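Local coordinates for protein monoglyceride lipase (Saccharomyces cerevisiae, PDB 4ZWN) that hydrolyses monoacylglycerols to free fatty acids and glycerol, preferring monounsaturated substrates, and also takes part in the breakdown of fatty acid ethyl esters, at residues Val116-Leu128 and Ile149-Ile163. The protein carries 2 engineered substitutions. Sequence-based numbering, arbitrary orientation.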
# COMPACT_ATOMS: atom_id res chain seq x y z
N VAL A 116 5.91 8.46 9.40
CA VAL A 116 5.13 7.51 8.63
C VAL A 116 3.79 7.22 9.31
O VAL A 116 2.73 7.30 8.68
CB VAL A 116 5.90 6.19 8.41
CG1 VAL A 116 4.95 5.07 7.98
CG2 VAL A 116 7.01 6.38 7.39
N PHE A 117 3.84 6.93 10.60
CA PHE A 117 2.63 6.57 11.33
C PHE A 117 1.89 7.79 11.86
O PHE A 117 0.66 7.79 11.92
CB PHE A 117 2.97 5.61 12.47
CG PHE A 117 3.18 4.20 12.00
CD1 PHE A 117 2.10 3.35 11.81
CD2 PHE A 117 4.45 3.73 11.73
CE1 PHE A 117 2.28 2.06 11.37
CE2 PHE A 117 4.64 2.43 11.28
CZ PHE A 117 3.55 1.59 11.10
N ASN A 118 2.63 8.83 12.23
CA ASN A 118 2.00 10.06 12.71
C ASN A 118 1.16 10.71 11.61
O ASN A 118 0.05 11.19 11.87
CB ASN A 118 3.04 11.05 13.21
CG ASN A 118 2.42 12.23 13.93
OD1 ASN A 118 1.57 12.06 14.81
ND2 ASN A 118 2.83 13.44 13.55
N ASP A 119 1.69 10.73 10.39
CA ASP A 119 0.94 11.23 9.25
C ASP A 119 -0.26 10.34 8.99
O ASP A 119 -1.35 10.83 8.66
CB ASP A 119 1.81 11.30 7.99
CG ASP A 119 2.95 12.30 8.12
OD1 ASP A 119 2.85 13.22 8.96
OD2 ASP A 119 3.93 12.17 7.37
N LEU A 120 -0.06 9.04 9.13
CA LEU A 120 -1.12 8.07 8.89
C LEU A 120 -2.28 8.26 9.87
O LEU A 120 -3.44 8.25 9.46
CB LEU A 120 -0.58 6.64 9.00
CG LEU A 120 -1.58 5.51 8.71
CD1 LEU A 120 -2.25 5.71 7.36
CD2 LEU A 120 -0.89 4.16 8.77
N GLU A 121 -1.96 8.45 11.14
CA GLU A 121 -3.00 8.66 12.16
C GLU A 121 -3.85 9.88 11.84
O GLU A 121 -5.05 9.89 12.09
CB GLU A 121 -2.37 8.81 13.55
CG GLU A 121 -1.64 7.58 14.07
CD GLU A 121 -2.56 6.46 14.51
OE1 GLU A 121 -3.79 6.59 14.34
OE2 GLU A 121 -2.05 5.45 15.03
N HIS A 122 -3.22 10.91 11.27
CA HIS A 122 -3.92 12.13 10.90
C HIS A 122 -4.99 11.88 9.84
O HIS A 122 -6.11 12.39 9.94
CB HIS A 122 -2.95 13.18 10.38
CG HIS A 122 -3.62 14.37 9.77
ND1 HIS A 122 -4.18 15.38 10.52
CD2 HIS A 122 -3.86 14.69 8.47
CE1 HIS A 122 -4.71 16.28 9.71
NE2 HIS A 122 -4.53 15.89 8.47
N PHE A 123 -4.65 11.09 8.83
CA PHE A 123 -5.56 10.83 7.72
C PHE A 123 -6.55 9.72 8.04
O PHE A 123 -7.61 9.63 7.42
CB PHE A 123 -4.78 10.49 6.45
CG PHE A 123 -4.06 11.66 5.86
CD1 PHE A 123 -4.76 12.61 5.13
CD2 PHE A 123 -2.70 11.83 6.04
CE1 PHE A 123 -4.11 13.70 4.58
CE2 PHE A 123 -2.05 12.92 5.49
CZ PHE A 123 -2.75 13.85 4.76
N VAL A 124 -6.20 8.88 9.00
CA VAL A 124 -7.14 7.88 9.51
C VAL A 124 -8.28 8.60 10.22
O VAL A 124 -9.45 8.35 9.96
CB VAL A 124 -6.46 6.88 10.47
CG1 VAL A 124 -7.49 6.16 11.32
CG2 VAL A 124 -5.62 5.88 9.69
N GLU A 125 -7.92 9.52 11.12
CA GLU A 125 -8.91 10.26 11.89
C GLU A 125 -9.76 11.17 11.01
O GLU A 125 -10.93 11.40 11.31
CB GLU A 125 -8.22 11.09 12.97
CG GLU A 125 -7.54 10.25 14.03
CD GLU A 125 -6.75 11.09 15.01
OE1 GLU A 125 -6.63 12.31 14.78
OE2 GLU A 125 -6.25 10.52 16.00
N LYS A 126 -9.18 11.67 9.93
CA LYS A 126 -9.90 12.49 8.97
C LYS A 126 -11.01 11.69 8.30
O LYS A 126 -12.16 12.13 8.23
CB LYS A 126 -8.95 13.06 7.91
CG LYS A 126 -9.62 13.89 6.83
CD LYS A 126 -8.62 14.28 5.74
CE LYS A 126 -9.09 15.49 4.94
NZ LYS A 126 -10.30 15.22 4.11
N ASN A 127 -10.65 10.51 7.80
CA ASN A 127 -11.61 9.64 7.14
C ASN A 127 -12.61 9.04 8.13
O ASN A 127 -13.78 8.85 7.81
CB ASN A 127 -10.89 8.52 6.39
CG ASN A 127 -10.24 9.01 5.12
OD1 ASN A 127 -10.90 9.13 4.09
ND2 ASN A 127 -8.94 9.28 5.18
N LEU A 128 -12.12 8.75 9.33
CA LEU A 128 -12.96 8.23 10.41
C LEU A 128 -14.05 9.24 10.74
O LEU A 128 -15.20 8.87 11.01
CB LEU A 128 -12.11 7.93 11.64
CG LEU A 128 -12.31 6.61 12.39
CD1 LEU A 128 -12.53 5.46 11.41
CD2 LEU A 128 -11.10 6.33 13.26
N ILE A 149 3.22 -1.19 6.25
CA ILE A 149 2.65 -0.16 7.11
C ILE A 149 1.26 -0.57 7.57
O ILE A 149 0.91 -0.44 8.74
CB ILE A 149 2.60 1.20 6.39
CG1 ILE A 149 4.01 1.69 6.09
CG2 ILE A 149 1.84 2.23 7.23
CD1 ILE A 149 4.06 2.88 5.16
N CYS A 150 0.47 -1.08 6.62
CA CYS A 150 -0.90 -1.51 6.89
C CYS A 150 -0.98 -2.61 7.94
O CYS A 150 -1.77 -2.52 8.89
CB CYS A 150 -1.57 -1.98 5.60
SG CYS A 150 -3.21 -2.68 5.85
N LEU A 151 -0.18 -3.66 7.78
CA LEU A 151 -0.19 -4.78 8.71
C LEU A 151 0.34 -4.36 10.08
O LEU A 151 -0.11 -4.87 11.10
CB LEU A 151 0.62 -5.95 8.16
CG LEU A 151 0.08 -6.58 6.87
CD1 LEU A 151 0.95 -7.75 6.45
CD2 LEU A 151 -1.36 -7.02 7.05
N ASN A 152 1.29 -3.43 10.09
CA ASN A 152 1.82 -2.93 11.35
C ASN A 152 0.83 -2.03 12.08
O ASN A 152 0.75 -2.06 13.31
CB ASN A 152 3.14 -2.19 11.12
CG ASN A 152 4.34 -3.11 11.15
OD1 ASN A 152 4.78 -3.54 12.22
ND2 ASN A 152 4.88 -3.42 9.98
N TYR A 153 0.08 -1.23 11.32
CA TYR A 153 -0.94 -0.37 11.93
C TYR A 153 -1.95 -1.22 12.68
O TYR A 153 -2.44 -0.82 13.74
CB TYR A 153 -1.64 0.49 10.87
CG TYR A 153 -2.55 1.54 11.49
CD1 TYR A 153 -2.05 2.80 11.82
CD2 TYR A 153 -3.89 1.27 11.75
CE1 TYR A 153 -2.87 3.76 12.39
CE2 TYR A 153 -4.71 2.23 12.31
CZ TYR A 153 -4.20 3.47 12.63
OH TYR A 153 -5.02 4.42 13.20
N ALA A 154 -2.25 -2.40 12.15
CA ALA A 154 -3.16 -3.33 12.80
C ALA A 154 -2.62 -3.78 14.17
O ALA A 154 -3.38 -4.26 15.01
CB ALA A 154 -3.40 -4.54 11.91
N CYS A 155 -1.32 -3.63 14.38
CA CYS A 155 -0.71 -4.02 15.65
C CYS A 155 -0.46 -2.82 16.57
O CYS A 155 -0.48 -2.96 17.79
CB CYS A 155 0.62 -4.74 15.39
SG CYS A 155 0.48 -6.25 14.40
N GLN A 156 -0.24 -1.65 15.98
CA GLN A 156 0.23 -0.50 16.75
C GLN A 156 -0.63 0.75 16.58
O GLN A 156 -0.43 1.73 17.29
CB GLN A 156 1.67 -0.18 16.36
CG GLN A 156 1.81 0.48 15.00
CD GLN A 156 3.26 0.70 14.62
OE1 GLN A 156 3.98 -0.24 14.31
NE2 GLN A 156 3.69 1.96 14.63
N GLY A 157 -1.56 0.72 15.64
CA GLY A 157 -2.38 1.89 15.34
C GLY A 157 -3.24 2.36 16.49
O GLY A 157 -3.77 1.55 17.25
N LYS A 158 -3.39 3.67 16.62
CA LYS A 158 -4.22 4.26 17.66
C LYS A 158 -5.68 3.87 17.49
O LYS A 158 -6.42 3.73 18.47
CB LYS A 158 -4.09 5.77 17.67
CG LYS A 158 -3.27 6.32 18.82
CD LYS A 158 -3.21 7.83 18.73
CE LYS A 158 -4.60 8.43 18.69
NZ LYS A 158 -4.58 9.86 18.28
N HIS A 159 -6.09 3.70 16.24
CA HIS A 159 -7.46 3.33 15.93
C HIS A 159 -7.52 1.97 15.25
O HIS A 159 -8.37 1.73 14.39
CB HIS A 159 -8.11 4.40 15.05
CG HIS A 159 -7.97 5.79 15.60
ND1 HIS A 159 -8.87 6.33 16.49
CD2 HIS A 159 -7.03 6.74 15.39
CE1 HIS A 159 -8.49 7.55 16.80
NE2 HIS A 159 -7.37 7.83 16.15
N LYS A 160 -6.63 1.07 15.66
CA LYS A 160 -6.56 -0.26 15.07
C LYS A 160 -7.82 -1.08 15.31
O LYS A 160 -8.17 -1.94 14.50
CB LYS A 160 -5.33 -1.02 15.60
CG LYS A 160 -5.35 -1.31 17.09
CD LYS A 160 -4.11 -2.08 17.51
CE LYS A 160 -4.09 -2.35 19.01
NZ LYS A 160 -2.86 -3.07 19.42
N ASN A 161 -8.52 -0.82 16.42
CA ASN A 161 -9.74 -1.55 16.74
C ASN A 161 -10.97 -0.93 16.09
O ASN A 161 -12.08 -1.46 16.20
CB ASN A 161 -9.93 -1.63 18.25
CG ASN A 161 -8.82 -2.39 18.95
OD1 ASN A 161 -8.09 -1.84 19.77
ND2 ASN A 161 -8.69 -3.68 18.63
N GLU A 162 -10.77 0.19 15.41
CA GLU A 162 -11.87 0.90 14.76
C GLU A 162 -11.87 0.64 13.25
O GLU A 162 -12.88 0.85 12.58
CB GLU A 162 -11.77 2.40 15.04
CG GLU A 162 -11.74 2.72 16.53
CD GLU A 162 -11.43 4.18 16.80
OE1 GLU A 162 -12.05 5.05 16.16
OE2 GLU A 162 -10.56 4.44 17.66
N ILE A 163 -10.74 0.17 12.73
CA ILE A 163 -10.66 -0.20 11.32
C ILE A 163 -11.46 -1.48 11.09
O ILE A 163 -11.33 -2.45 11.84
CB ILE A 163 -9.20 -0.40 10.86
CG1 ILE A 163 -8.38 0.86 11.15
CG2 ILE A 163 -9.14 -0.74 9.38
CD1 ILE A 163 -8.92 2.10 10.46
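Tyr153 fits as a knob among Phe117, Leu120, Glu121 and Val124, and Phe117 in turn sits among Ile149, Asn152, Tyr153 and Gln156; the axes of 116-128 and 149-156 approach to 11.6 Å and cross at -77°. This is the close-packed part of the contact. Leu120 CD2 lies 3.5 Å from Tyr153 CD1 and also touches Ile149 CG2, while Met140 of the central strand 138-143 packs against both Val124 and Tyr153. The CA of Gly157 covers one face of the tyrosine ring. With CG of Tyr153 anti to the backbone N (chi1 -171°), the ring reaches across to helix 113-134, and its OH donates to Glu121 OE1 (2.7 Å) from above the carboxylate plane. Glu121 bends at chi2 (-74°), which turns its other oxygen to the loop after the helix: Lys158 N donates to OE2 at 2.7 Å, nearly straight and on the syn side. At the border of this core the amide of Gln156 stacks over one face of the Phe117 ring, the planes nearly parallel, NE2 over its centre.

Toward solvent the packing gives way to charged and polar side chains, with Lys158 and Glu162 exposed. Glu125, extended beyond CG, receives two donors on OE2: His159 NE2 at 2.9 Å, in the imidazole plane and on the anti lone pair, and Lys158 NZ in a salt bridge, also 2.9 Å. His159 ND1 donates to Glu162 OE2, again close to the imidazole plane, and Leu128 CD2 lies against Glu162 OE1.

The contact thus joins two helices of the alpha/beta-hydrolase fold, helix 113-134 and helix 145-156, which follows Ser144, the inferred nucleophile. Carboxylates accepting hydrogen bonds from both ring nitrogens of His159 would probably favour its protonated form, and the paired bonds of Glu121 tie the end of helix 145-156 and its turn to helix 113-134.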